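Local coordinates for 4-hydroxybutyrate coenzyme A transferase (Shewanella oneidensis, PDB 2OAS), which binds coenzyme A and probably transfers it between carboxylic acids such as acetate and 4-hydroxybutyrate, at residues Gly314-Asp319 with Ala378-Ile383; Leu308-Thr313 with Ile349-Thr354; Ser14-Gly19 with Asp36-His41. One frame throughout, in Å; residues are numbered along the deposited sequence.

Contact 1 (Gly314-Asp319 with Ala378-Ile383). With COA (coenzyme A), chain C.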
loop_
_atom_site.group_PDB
_atom_site.type_symbol
_atom_site.label_atom_id
_atom_site.label_comp_id
_atom_site.label_asym_id
_atom_site.label_seq_id
_atom_site.Cartn_x
_atom_site.Cartn_y
_atom_site.Cartn_z
ATOM N N GLY A 314 11.828 -7.477 5.460
ATOM C CA GLY A 314 10.555 -7.798 4.873
ATOM C C GLY A 314 10.174 -6.868 3.734
ATOM O O GLY A 314 9.066 -6.983 3.218
ATOM N N GLN A 315 11.040 -5.927 3.344
ATOM C CA GLN A 315 10.680 -5.051 2.220
ATOM C C GLN A 315 10.788 -5.872 0.940
ATOM O O GLN A 315 11.817 -6.466 0.662
ATOM C CB GLN A 315 11.581 -3.816 2.127
ATOM C CG GLN A 315 11.523 -2.884 3.337
ATOM C CD GLN A 315 12.116 -1.512 3.043
ATOM O OE1 GLN A 315 11.474 -0.664 2.429
ATOM N NE2 GLN A 315 13.366 -1.294 3.478
ATOM N N VAL A 316 9.710 -5.897 0.172
ATOM C CA VAL A 316 9.621 -6.676 -1.048
ATOM C C VAL A 316 9.771 -5.884 -2.345
ATOM O O VAL A 316 9.073 -4.883 -2.571
ATOM C CB VAL A 316 8.271 -7.413 -1.076
ATOM C CG1 VAL A 316 8.110 -8.213 -2.373
ATOM C CG2 VAL A 316 8.165 -8.321 0.144
ATOM N N CYS A 317 10.689 -6.348 -3.191
ATOM C CA CYS A 317 10.957 -5.740 -4.491
ATOM C C CYS A 317 10.557 -6.751 -5.533
ATOM O O CYS A 317 11.067 -7.867 -5.531
ATOM C CB CYS A 317 12.435 -5.440 -4.661
ATOM S SG CYS A 317 12.836 -4.982 -6.358
ATOM N N ALA A 318 9.662 -6.371 -6.437
ATOM C CA ALA A 318 9.189 -7.313 -7.443
ATOM C C ALA A 318 8.982 -6.745 -8.849
ATOM O O ALA A 318 8.464 -7.439 -9.732
ATOM C CB ALA A 318 7.897 -7.956 -6.949
ATOM N N ASP A 319 9.380 -5.490 -9.054
ATOM C CA ASP A 319 9.222 -4.857 -10.367
ATOM C C ASP A 319 10.569 -4.541 -11.039
ATOM O O ASP A 319 10.610 -4.111 -12.189
ATOM C CB ASP A 319 8.384 -3.575 -10.240
ATOM C CG ASP A 319 9.159 -2.418 -9.624
ATOM O OD1 ASP A 319 9.946 -2.652 -8.683
ATOM O OD2 ASP A 319 8.966 -1.268 -10.078
ATOM N N ALA A 378 5.168 -3.402 6.352
ATOM C CA ALA A 378 3.856 -3.496 6.997
ATOM C C ALA A 378 2.866 -4.406 6.290
ATOM O O ALA A 378 1.953 -4.938 6.916
ATOM C CB ALA A 378 3.263 -2.090 7.156
ATOM N N HIS A 379 3.057 -4.573 4.985
ATOM C CA HIS A 379 2.177 -5.417 4.164
ATOM C C HIS A 379 2.407 -6.910 4.333
ATOM O O HIS A 379 1.474 -7.675 4.493
ATOM C CB HIS A 379 2.365 -5.104 2.680
ATOM C CG HIS A 379 1.517 -3.982 2.182
ATOM N ND1 HIS A 379 2.042 -2.778 1.763
ATOM C CD2 HIS A 379 0.172 -3.871 2.061
ATOM C CE1 HIS A 379 1.056 -1.971 1.411
ATOM N NE2 HIS A 379 -0.088 -2.609 1.584
ATOM N N VAL A 380 3.662 -7.309 4.282
ATOM C CA VAL A 380 4.010 -8.711 4.343
ATOM C C VAL A 380 3.400 -9.568 5.453
ATOM O O VAL A 380 3.252 -9.149 6.599
ATOM C CB VAL A 380 5.552 -8.866 4.358
ATOM C CG1 VAL A 380 5.940 -10.334 4.297
ATOM C CG2 VAL A 380 6.145 -8.110 3.183
ATOM N N HIS A 381 3.032 -10.782 5.076
ATOM C CA HIS A 381 2.473 -11.722 6.018
ATOM C C HIS A 381 3.402 -12.926 5.994
ATOM O O HIS A 381 4.163 -13.134 6.924
ATOM C CB HIS A 381 1.043 -12.125 5.605
ATOM C CG HIS A 381 0.384 -13.086 6.547
ATOM N ND1 HIS A 381 -0.907 -13.536 6.368
ATOM C CD2 HIS A 381 0.841 -13.690 7.674
ATOM C CE1 HIS A 381 -1.218 -14.372 7.345
ATOM N NE2 HIS A 381 -0.173 -14.483 8.149
ATOM N N TYR A 382 3.344 -13.713 4.924
ATOM C CA TYR A 382 4.212 -14.882 4.794
ATOM C C TYR A 382 5.192 -14.737 3.649
ATOM O O TYR A 382 4.909 -14.085 2.648
ATOM C CB TYR A 382 3.424 -16.151 4.525
ATOM C CG TYR A 382 2.836 -16.838 5.719
ATOM C CD1 TYR A 382 1.468 -16.731 5.997
ATOM C CD2 TYR A 382 3.625 -17.645 6.540
ATOM C CE1 TYR A 382 0.897 -17.410 7.052
ATOM C CE2 TYR A 382 3.063 -18.338 7.610
ATOM C CZ TYR A 382 1.693 -18.214 7.859
ATOM O OH TYR A 382 1.106 -18.883 8.908
ATOM N N ILE A 383 6.334 -15.384 3.796
ATOM C CA ILE A 383 7.363 -15.401 2.774
ATOM C C ILE A 383 7.849 -16.843 2.768
ATOM O O ILE A 383 8.264 -17.353 3.797
ATOM C CB ILE A 383 8.507 -14.443 3.110
ATOM C CG1 ILE A 383 8.042 -13.010 2.859
ATOM C CG2 ILE A 383 9.734 -14.754 2.262
ATOM C CD1 ILE A 383 9.092 -11.985 3.106
HETATM N N1A COA C . 18.993 -10.385 -8.274
HETATM C C2A COA C . 19.655 -10.581 -9.562
HETATM N N3A COA C . 18.860 -11.352 -10.540
HETATM C C4A COA C . 17.526 -11.892 -10.223
HETATM C C5A COA C . 16.877 -11.679 -8.953
HETATM C C6A COA C . 17.658 -10.917 -7.951
HETATM N N6A COA C . 17.119 -10.665 -6.666
HETATM N N7A COA C . 15.634 -12.292 -8.937
HETATM C C8A COA C . 15.510 -12.863 -10.215
HETATM N N9A COA C . 16.647 -12.628 -11.023
HETATM C C1B COA C . 16.898 -13.063 -12.382
HETATM C C2B COA C . 16.803 -14.579 -12.736
HETATM O O2B COA C . 18.035 -15.150 -12.998
HETATM C C3B COA C . 15.823 -14.698 -13.903
HETATM O O3B COA C . 16.448 -15.388 -15.030
HETATM P P3B COA C . 15.709 -15.680 -16.400
HETATM O O7A COA C . 14.448 -16.438 -16.273
HETATM O O8A COA C . 15.400 -14.383 -17.073
HETATM O O9A COA C . 16.631 -16.400 -17.267
HETATM C C4B COA C . 15.359 -13.328 -14.222
HETATM O O4B COA C . 15.993 -12.392 -13.335
HETATM C C5B COA C . 13.788 -13.540 -14.130
HETATM O O5B COA C . 13.382 -13.899 -12.799
HETATM P P1A COA C . 12.106 -14.871 -12.367
HETATM O O1A COA C . 12.148 -16.187 -12.942
HETATM O O2A COA C . 12.008 -15.031 -10.867
HETATM O O3A COA C . 10.878 -14.035 -12.902
HETATM P P2A COA C . 9.395 -14.475 -12.739
HETATM O O4A COA C . 8.787 -14.618 -14.059
HETATM O O5A COA C . 9.286 -15.745 -12.044
HETATM O O6A COA C . 8.601 -13.598 -11.867
HETATM C CBP COA C . 8.085 -11.465 -10.612
HETATM C CCP COA C . 8.759 -12.956 -10.603
HETATM C CDP COA C . 9.152 -10.891 -11.609
HETATM C CEP COA C . 8.242 -10.754 -9.198
HETATM C CAP COA C . 6.543 -11.419 -11.285
HETATM O OAP COA C . 5.808 -12.214 -10.303
HETATM C C9P COA C . 5.913 -10.022 -11.326
HETATM O O9P COA C . 5.855 -9.453 -12.406
HETATM N N8P COA C . 5.421 -9.484 -10.110
HETATM C C7P COA C . 4.762 -8.226 -9.784
HETATM C C6P COA C . 3.342 -8.307 -9.110
HETATM C C5P COA C . 2.203 -8.448 -10.034
HETATM O O5P COA C . 1.161 -7.810 -9.845
HETATM N N4P COA C . 2.420 -9.350 -11.135
HETATM C C3P COA C . 1.571 -9.741 -12.252
HETATM C C2P COA C . 0.107 -10.202 -11.898
HETATM S S1P COA C . -1.168 -9.303 -12.827
#

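Contact 2 (Leu308-Thr313 with Ile349-Thr354). With COA (coenzyme A), chain C.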
loop_
_atom_site.group_PDB
_atom_site.type_symbol
_atom_site.label_atom_id
_atom_site.label_comp_id
_atom_site.label_asym_id
_atom_site.label_seq_id
_atom_site.Cartn_x
_atom_site.Cartn_y
_atom_site.Cartn_z
ATOM N N LEU A 308 11.333 -10.551 -6.591
ATOM C CA LEU A 308 12.684 -10.620 -7.098
ATOM C C LEU A 308 13.708 -10.541 -5.971
ATOM O O LEU A 308 14.663 -11.295 -5.951
ATOM C CB LEU A 308 12.935 -9.470 -8.075
ATOM C CG LEU A 308 12.020 -9.486 -9.297
ATOM C CD1 LEU A 308 12.114 -8.149 -10.003
ATOM C CD2 LEU A 308 12.382 -10.650 -10.220
ATOM N N GLN A 309 13.510 -9.623 -5.040
ATOM C CA GLN A 309 14.443 -9.463 -3.923
ATOM C C GLN A 309 13.726 -9.022 -2.644
ATOM O O GLN A 309 12.833 -8.168 -2.668
ATOM C CB GLN A 309 15.519 -8.439 -4.298
ATOM C CG GLN A 309 16.515 -8.080 -3.195
ATOM C CD GLN A 309 17.536 -7.015 -3.648
ATOM O OE1 GLN A 309 17.165 -5.884 -4.004
ATOM N NE2 GLN A 309 18.817 -7.381 -3.642
ATOM N N VAL A 310 14.129 -9.618 -1.523
ATOM C CA VAL A 310 13.552 -9.300 -0.216
ATOM C C VAL A 310 14.656 -9.025 0.804
ATOM O O VAL A 310 15.617 -9.793 0.885
ATOM C CB VAL A 310 12.720 -10.471 0.306
ATOM C CG1 VAL A 310 11.994 -10.055 1.560
ATOM C CG2 VAL A 310 11.743 -10.948 -0.774
ATOM N N ASP A 311 14.522 -7.955 1.588
ATOM C CA ASP A 311 15.537 -7.640 2.587
ATOM C C ASP A 311 15.239 -8.306 3.932
ATOM O O ASP A 311 14.128 -8.778 4.162
ATOM C CB ASP A 311 15.693 -6.115 2.763
ATOM C CG ASP A 311 14.509 -5.468 3.464
ATOM O OD1 ASP A 311 13.561 -6.191 3.839
ATOM O OD2 ASP A 311 14.521 -4.228 3.638
ATOM N N LEU A 312 16.226 -8.345 4.816
ATOM C CA LEU A 312 16.046 -8.992 6.111
ATOM C C LEU A 312 14.941 -8.375 6.930
ATOM O O LEU A 312 14.630 -8.848 8.018
ATOM C CB LEU A 312 17.344 -8.942 6.927
ATOM C CG LEU A 312 18.491 -9.768 6.350
ATOM C CD1 LEU A 312 19.753 -9.602 7.181
ATOM C CD2 LEU A 312 18.047 -11.223 6.308
ATOM N N THR A 313 14.320 -7.329 6.417
ATOM C CA THR A 313 13.296 -6.674 7.201
ATOM C C THR A 313 11.893 -6.989 6.687
ATOM O O THR A 313 10.903 -6.820 7.397
ATOM C CB THR A 313 13.586 -5.147 7.246
ATOM O OG1 THR A 313 13.112 -4.623 8.476
ATOM C CG2 THR A 313 12.936 -4.403 6.096
ATOM N N ILE A 349 4.407 -14.541 -0.141
ATOM C CA ILE A 349 5.341 -14.124 -1.167
ATOM C C ILE A 349 6.265 -15.318 -1.331
ATOM O O ILE A 349 7.056 -15.606 -0.436
ATOM C CB ILE A 349 6.183 -12.921 -0.728
ATOM C CG1 ILE A 349 5.303 -11.687 -0.599
ATOM C CG2 ILE A 349 7.244 -12.630 -1.767
ATOM C CD1 ILE A 349 4.893 -11.129 -1.931
ATOM N N ALA A 350 6.136 -16.011 -2.466
ATOM C CA ALA A 350 6.932 -17.200 -2.773
ATOM C C ALA A 350 7.999 -16.924 -3.821
ATOM O O ALA A 350 7.708 -16.407 -4.898
ATOM C CB ALA A 350 6.024 -18.320 -3.258
ATOM N N LEU A 351 9.238 -17.276 -3.501
ATOM C CA LEU A 351 10.329 -17.072 -4.442
ATOM C C LEU A 351 11.496 -17.997 -4.137
ATOM O O LEU A 351 11.652 -18.470 -3.016
ATOM C CB LEU A 351 10.802 -15.625 -4.400
ATOM C CG LEU A 351 11.602 -15.153 -3.184
ATOM C CD1 LEU A 351 11.928 -13.692 -3.391
ATOM C CD2 LEU A 351 10.823 -15.340 -1.896
ATOM N N PRO A 352 12.315 -18.298 -5.149
ATOM C CA PRO A 352 13.479 -19.179 -4.946
ATOM C C PRO A 352 14.475 -18.502 -4.001
ATOM O O PRO A 352 14.659 -17.300 -4.075
ATOM C CB PRO A 352 14.049 -19.313 -6.355
ATOM C CG PRO A 352 12.841 -19.178 -7.231
ATOM C CD PRO A 352 12.101 -18.033 -6.585
ATOM N N SER A 353 15.118 -19.253 -3.119
ATOM C CA SER A 353 16.078 -18.619 -2.211
ATOM C C SER A 353 17.205 -17.921 -2.982
ATOM O O SER A 353 17.784 -16.961 -2.489
ATOM C CB SER A 353 16.684 -19.637 -1.231
ATOM O OG SER A 353 17.531 -20.578 -1.874
ATOM N N THR A 354 17.518 -18.396 -4.187
ATOM C CA THR A 354 18.590 -17.770 -4.963
ATOM C C THR A 354 18.208 -17.433 -6.396
ATOM O O THR A 354 17.062 -17.598 -6.815
ATOM C CB THR A 354 19.849 -18.668 -5.030
ATOM O OG1 THR A 354 19.563 -19.832 -5.821
ATOM C CG2 THR A 354 20.285 -19.086 -3.633
HETATM N N1A COA C . 18.993 -10.385 -8.274
HETATM C C2A COA C . 19.655 -10.581 -9.562
HETATM N N3A COA C . 18.860 -11.352 -10.540
HETATM C C4A COA C . 17.526 -11.892 -10.223
HETATM C C5A COA C . 16.877 -11.679 -8.953
HETATM C C6A COA C . 17.658 -10.917 -7.951
HETATM N N6A COA C . 17.119 -10.665 -6.666
HETATM N N7A COA C . 15.634 -12.292 -8.937
HETATM C C8A COA C . 15.510 -12.863 -10.215
HETATM N N9A COA C . 16.647 -12.628 -11.023
HETATM C C1B COA C . 16.898 -13.063 -12.382
HETATM C C2B COA C . 16.803 -14.579 -12.736
HETATM O O2B COA C . 18.035 -15.150 -12.998
HETATM C C3B COA C . 15.823 -14.698 -13.903
HETATM O O3B COA C . 16.448 -15.388 -15.030
HETATM P P3B COA C . 15.709 -15.680 -16.400
HETATM O O7A COA C . 14.448 -16.438 -16.273
HETATM O O8A COA C . 15.400 -14.383 -17.073
HETATM O O9A COA C . 16.631 -16.400 -17.267
HETATM C C4B COA C . 15.359 -13.328 -14.222
HETATM O O4B COA C . 15.993 -12.392 -13.335
HETATM C C5B COA C . 13.788 -13.540 -14.130
HETATM O O5B COA C . 13.382 -13.899 -12.799
HETATM P P1A COA C . 12.106 -14.871 -12.367
HETATM O O1A COA C . 12.148 -16.187 -12.942
HETATM O O2A COA C . 12.008 -15.031 -10.867
HETATM O O3A COA C . 10.878 -14.035 -12.902
HETATM P P2A COA C . 9.395 -14.475 -12.739
HETATM O O4A COA C . 8.787 -14.618 -14.059
HETATM O O5A COA C . 9.286 -15.745 -12.044
HETATM O O6A COA C . 8.601 -13.598 -11.867
HETATM C CBP COA C . 8.085 -11.465 -10.612
HETATM C CCP COA C . 8.759 -12.956 -10.603
HETATM C CDP COA C . 9.152 -10.891 -11.609
HETATM C CEP COA C . 8.242 -10.754 -9.198
HETATM C CAP COA C . 6.543 -11.419 -11.285
HETATM O OAP COA C . 5.808 -12.214 -10.303
HETATM C C9P COA C . 5.913 -10.022 -11.326
HETATM O O9P COA C . 5.855 -9.453 -12.406
HETATM N N8P COA C . 5.421 -9.484 -10.110
HETATM C C7P COA C . 4.762 -8.226 -9.784
HETATM C C6P COA C . 3.342 -8.307 -9.110
HETATM C C5P COA C . 2.203 -8.448 -10.034
HETATM O O5P COA C . 1.161 -7.810 -9.845
HETATM N N4P COA C . 2.420 -9.350 -11.135
HETATM C C3P COA C . 1.571 -9.741 -12.252
HETATM C C2P COA C . 0.107 -10.202 -11.898
HETATM S S1P COA C . -1.168 -9.303 -12.827
#

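Contact 3 (Ser14-Gly19 with Asp36-His41)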
loop_
_atom_site.group_PDB
_atom_site.type_symbol
_atom_site.label_atom_id
_atom_site.label_comp_id
_atom_site.label_asym_id
_atom_site.label_seq_id
_atom_site.Cartn_x
_atom_site.Cartn_y
_atom_site.Cartn_z
ATOM N N SER A 14 -3.582 2.351 -40.867
ATOM C CA SER A 14 -3.412 3.618 -41.570
ATOM C C SER A 14 -4.059 4.829 -40.917
ATOM O O SER A 14 -3.517 5.924 -40.975
ATOM C CB SER A 14 -3.924 3.487 -42.997
ATOM O OG SER A 14 -3.008 2.735 -43.760
ATOM N N LEU A 15 -5.224 4.633 -40.308
ATOM C CA LEU A 15 -5.924 5.736 -39.654
ATOM C C LEU A 15 -5.040 6.391 -38.599
ATOM O O LEU A 15 -5.166 7.578 -38.333
ATOM C CB LEU A 15 -7.229 5.247 -39.023
ATOM C CG LEU A 15 -8.392 4.898 -39.962
ATOM C CD1 LEU A 15 -7.977 3.828 -40.951
ATOM C CD2 LEU A 15 -9.588 4.418 -39.133
ATOM N N ILE A 16 -4.143 5.623 -37.992
ATOM C CA ILE A 16 -3.264 6.196 -36.976
ATOM C C ILE A 16 -2.446 7.298 -37.626
ATOM O O ILE A 16 -1.869 7.100 -38.701
ATOM C CB ILE A 16 -2.320 5.143 -36.369
ATOM C CG1 ILE A 16 -3.147 4.046 -35.679
ATOM C CG2 ILE A 16 -1.364 5.814 -35.386
ATOM C CD1 ILE A 16 -2.338 2.955 -35.002
ATOM N N ARG A 17 -2.428 8.465 -36.985
ATOM C CA ARG A 17 -1.684 9.637 -37.472
ATOM C C ARG A 17 -0.541 9.971 -36.519
ATOM O O ARG A 17 -0.500 9.467 -35.402
ATOM C CB ARG A 17 -2.628 10.835 -37.610
ATOM C CG ARG A 17 -3.596 10.718 -38.783
ATOM C CD ARG A 17 -2.874 10.995 -40.090
ATOM N NE ARG A 17 -3.269 10.120 -41.196
ATOM C CZ ARG A 17 -2.805 10.236 -42.441
ATOM N NH1 ARG A 17 -3.211 9.381 -43.407
ATOM N NH2 ARG A 17 -1.939 11.208 -42.709
ATOM N N SER A 18 0.386 10.821 -36.957
ATOM C CA SER A 18 1.533 11.186 -36.121
ATOM C C SER A 18 1.220 11.918 -34.819
ATOM O O SER A 18 0.225 12.617 -34.708
ATOM C CB SER A 18 2.525 12.021 -36.927
ATOM O OG SER A 18 3.113 11.257 -37.965
ATOM N N GLY A 19 2.092 11.744 -33.831
ATOM C CA GLY A 19 1.904 12.397 -32.551
ATOM C C GLY A 19 0.829 11.808 -31.654
ATOM O O GLY A 19 0.638 12.272 -30.522
ATOM N N ASP A 36 1.979 -5.645 -35.979
ATOM C CA ASP A 36 3.013 -5.897 -36.985
ATOM C C ASP A 36 2.804 -4.948 -38.148
ATOM O O ASP A 36 3.764 -4.503 -38.765
ATOM C CB ASP A 36 2.990 -7.346 -37.486
ATOM C CG ASP A 36 3.607 -8.322 -36.483
ATOM O OD1 ASP A 36 4.191 -7.863 -35.477
ATOM O OD2 ASP A 36 3.517 -9.547 -36.706
ATOM N N ALA A 37 1.553 -4.619 -38.444
ATOM C CA ALA A 37 1.305 -3.700 -39.545
ATOM C C ALA A 37 1.752 -2.291 -39.138
ATOM O O ALA A 37 2.172 -1.494 -39.974
ATOM C CB ALA A 37 -0.167 -3.701 -39.914
ATOM N N LEU A 38 1.666 -2.001 -37.848
ATOM C CA LEU A 38 2.057 -0.699 -37.325
ATOM C C LEU A 38 3.577 -0.608 -37.301
ATOM O O LEU A 38 4.146 0.480 -37.276
ATOM C CB LEU A 38 1.500 -0.514 -35.911
ATOM C CG LEU A 38 1.822 0.767 -35.157
ATOM C CD1 LEU A 38 1.269 1.964 -35.920
ATOM C CD2 LEU A 38 1.246 0.702 -33.760
ATOM N N ALA A 39 4.230 -1.765 -37.312
ATOM C CA ALA A 39 5.693 -1.825 -37.297
ATOM C C ALA A 39 6.213 -1.183 -38.567
ATOM O O ALA A 39 7.355 -0.731 -38.622
ATOM C CB ALA A 39 6.164 -3.278 -37.207
ATOM N N LYS A 40 5.369 -1.153 -39.591
ATOM C CA LYS A 40 5.754 -0.543 -40.853
ATOM C C LYS A 40 5.136 0.831 -41.052
ATOM O O LYS A 40 5.850 1.798 -41.311
ATOM C CB LYS A 40 5.390 -1.465 -42.016
ATOM C CG LYS A 40 6.463 -2.512 -42.278
ATOM C CD LYS A 40 6.026 -3.897 -41.869
ATOM C CE LYS A 40 4.998 -4.430 -42.848
ATOM N NZ LYS A 40 4.707 -5.867 -42.608
ATOM N N HIS A 41 3.814 0.919 -40.911
ATOM C CA HIS A 41 3.098 2.184 -41.069
ATOM C C HIS A 41 3.700 3.300 -40.207
ATOM O O HIS A 41 3.785 4.450 -40.639
ATOM C CB HIS A 41 1.622 1.998 -40.698
ATOM C CG HIS A 41 0.820 3.264 -40.750
ATOM N ND1 HIS A 41 0.587 3.951 -41.919
ATOM C CD2 HIS A 41 0.207 3.969 -39.775
ATOM C CE1 HIS A 41 -0.137 5.025 -41.667
ATOM N NE2 HIS A 41 -0.380 5.060 -40.373
#

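Contact 1 (Gly314-Asp319 with Ala378-Ile383)
Strand 316-317 belongs to a small mixed sheet beside the coenzyme A pocket, and Gly314 and Val316 on this part of the chain meet Val380 just ahead of strand 382-385 of the six-stranded mixed sheet. Val380 carries the join with one methyl. Its CG1 lies anti to the backbone N (chi1 -175°), which leaves CG2 on the side of Gly314-Asp319, where it sits 3.1 Å from Gly314 O and 3.7 Å from Val316 CG2. The two valines thus touch methyl to methyl, while the carbonyl presses on the same CG2. Gly314 adopts a positive phi of 111°; a CB there would run into the carbonyl O of Thr313, besides pointing at Val380.

Farther along, Ala318 reaches the ligand: its O is 3.4 Å from the pantetheine methyl CEP of coenzyme A, and its CB 3.6 Å from that methyl. Gln315 points the other way, bonding to Val373 N of the second subunit through OE1 and to Ala371 O of that subunit through NE2; Arg377 of the second subunit also forms a salt bridge with Asp319. With no hydrogen bond crossing between the two segments, their adhesion rests on van der Waals contact in a buried setting, whereas the side-chain amide bonds of Gln315 and the salt bridge of Asp319 reach across to the second subunit.

Contact 2 (Leu308-Thr313 with Ile349-Thr354)
Leu351 and Val310 meet through single methyls, beside the point where Leu308 takes hold of the coenzyme A adenine. Leu351 has CG between its backbone N and carbonyl carbon (chi1 73°), with the chain beyond it extended, and this brings CD1 to Val310 CG2 at 3.8 Å. Val310 presents CG2 to the leucine. The same CD1 of Leu351 also comes within 4.4 Å of the backbone C of Leu308, more loosely.

Leu308 itself has its CB directed away from Ile349-Thr354, and its branch packs on coenzyme A. With CG anti to the carbonyl carbon (chi1 -61°), CD2 lies 3.5 Å from the pantetheine methyl CDP and 3.8 Å from C8A of the adenine, so this methyl sits between the adenine and the gem-dimethyl group of the pantoate part. Its backbone does the polar work: coenzyme A N6A donates to Leu308 O over 2.6 Å, almost straight at 169°. Cut back to an alanine, this residue would keep its backbone bond, but the CDP methyl and C8A would probably lose their apolar partner, leaving a gap between them. Next along, Gln309 lays CB 3.6 Å from N6A and runs its extended chain onward, where OE1 accepts from Ser368 N.

Leu308 and Gln309 together face Cys317 as a classic beta bulge. On the other side of strand 309-311, Val310 makes backbone hydrogen bonds with Arg362 and Ala364, and its side chain also packs on Ile383 of strand 382-385. Ile349 leans on Gln332 and Ile336 of helix 332-341, and Leu312 rests on Ala401 and Ile405 of helix 397-405.

Contact 3 (Ser14-Gly19 with Asp36-His41)
Ser14 and His41 bring the two backbones nearest, their CA atoms 6.7 Å apart. Residues 14-19 leave helix 9-13 with Ser14 and Leu15 still at helical angles, then open out at Ile16 toward strand 21-24. Residues 36-41 end helix 32-41, where Ala37 O accepts from both Lys40 N and His41 N.

His41 stretches its ring across with CG anti to the backbone N (chi1 177°). At the ring edge NE2 donates to Ile16 O over 3.0 Å, nearly straight at 172°, with the oxygen lying in the ring plane. One face carries a CH-pi contact, Ser14 CA being 3.8 Å from the His41 ring centroid. Beside this, Ile16 CD1 meets Leu38 CD1 at 3.9 Å, the two side chains at about a right angle; both also pack on Leu22 of strand 21-24.

The crossover helix of the beta-alpha-beta unit 21-24/32-41/48-52 is therefore tied to the loop that leads into its first strand. The bond requires a proton on NE2, and the combination of an edge donor with a covered face should fix the ring's rotation. Arg17 stands nearby, its NE 5.9 Å from His41 NE2, and would if anything disfavour a second proton.

In the fold
Contacts 1 and 2 are one neighbourhood, their centres 8 Å apart. Their first segments are successive strands of an antiparallel hairpin, with Cys317 N 2.9 Å from Gln309 O in a probable hydrogen bond; their second segments lie on parallel neighbours, Tyr382 O being 2.9 Å from Ile349 N, again probably bonded. Their segments alternate along the chain, and in both contacts the small sheet meets the larger one. Both contacts touch coenzyme A, to which Gly331 and Arg362 also bond. Contact 3 lies in the N-terminal family region across the chain's centre: its centre is 41 Å from that of contact 1 and 42 Å from that of contact 2, away from the ligand.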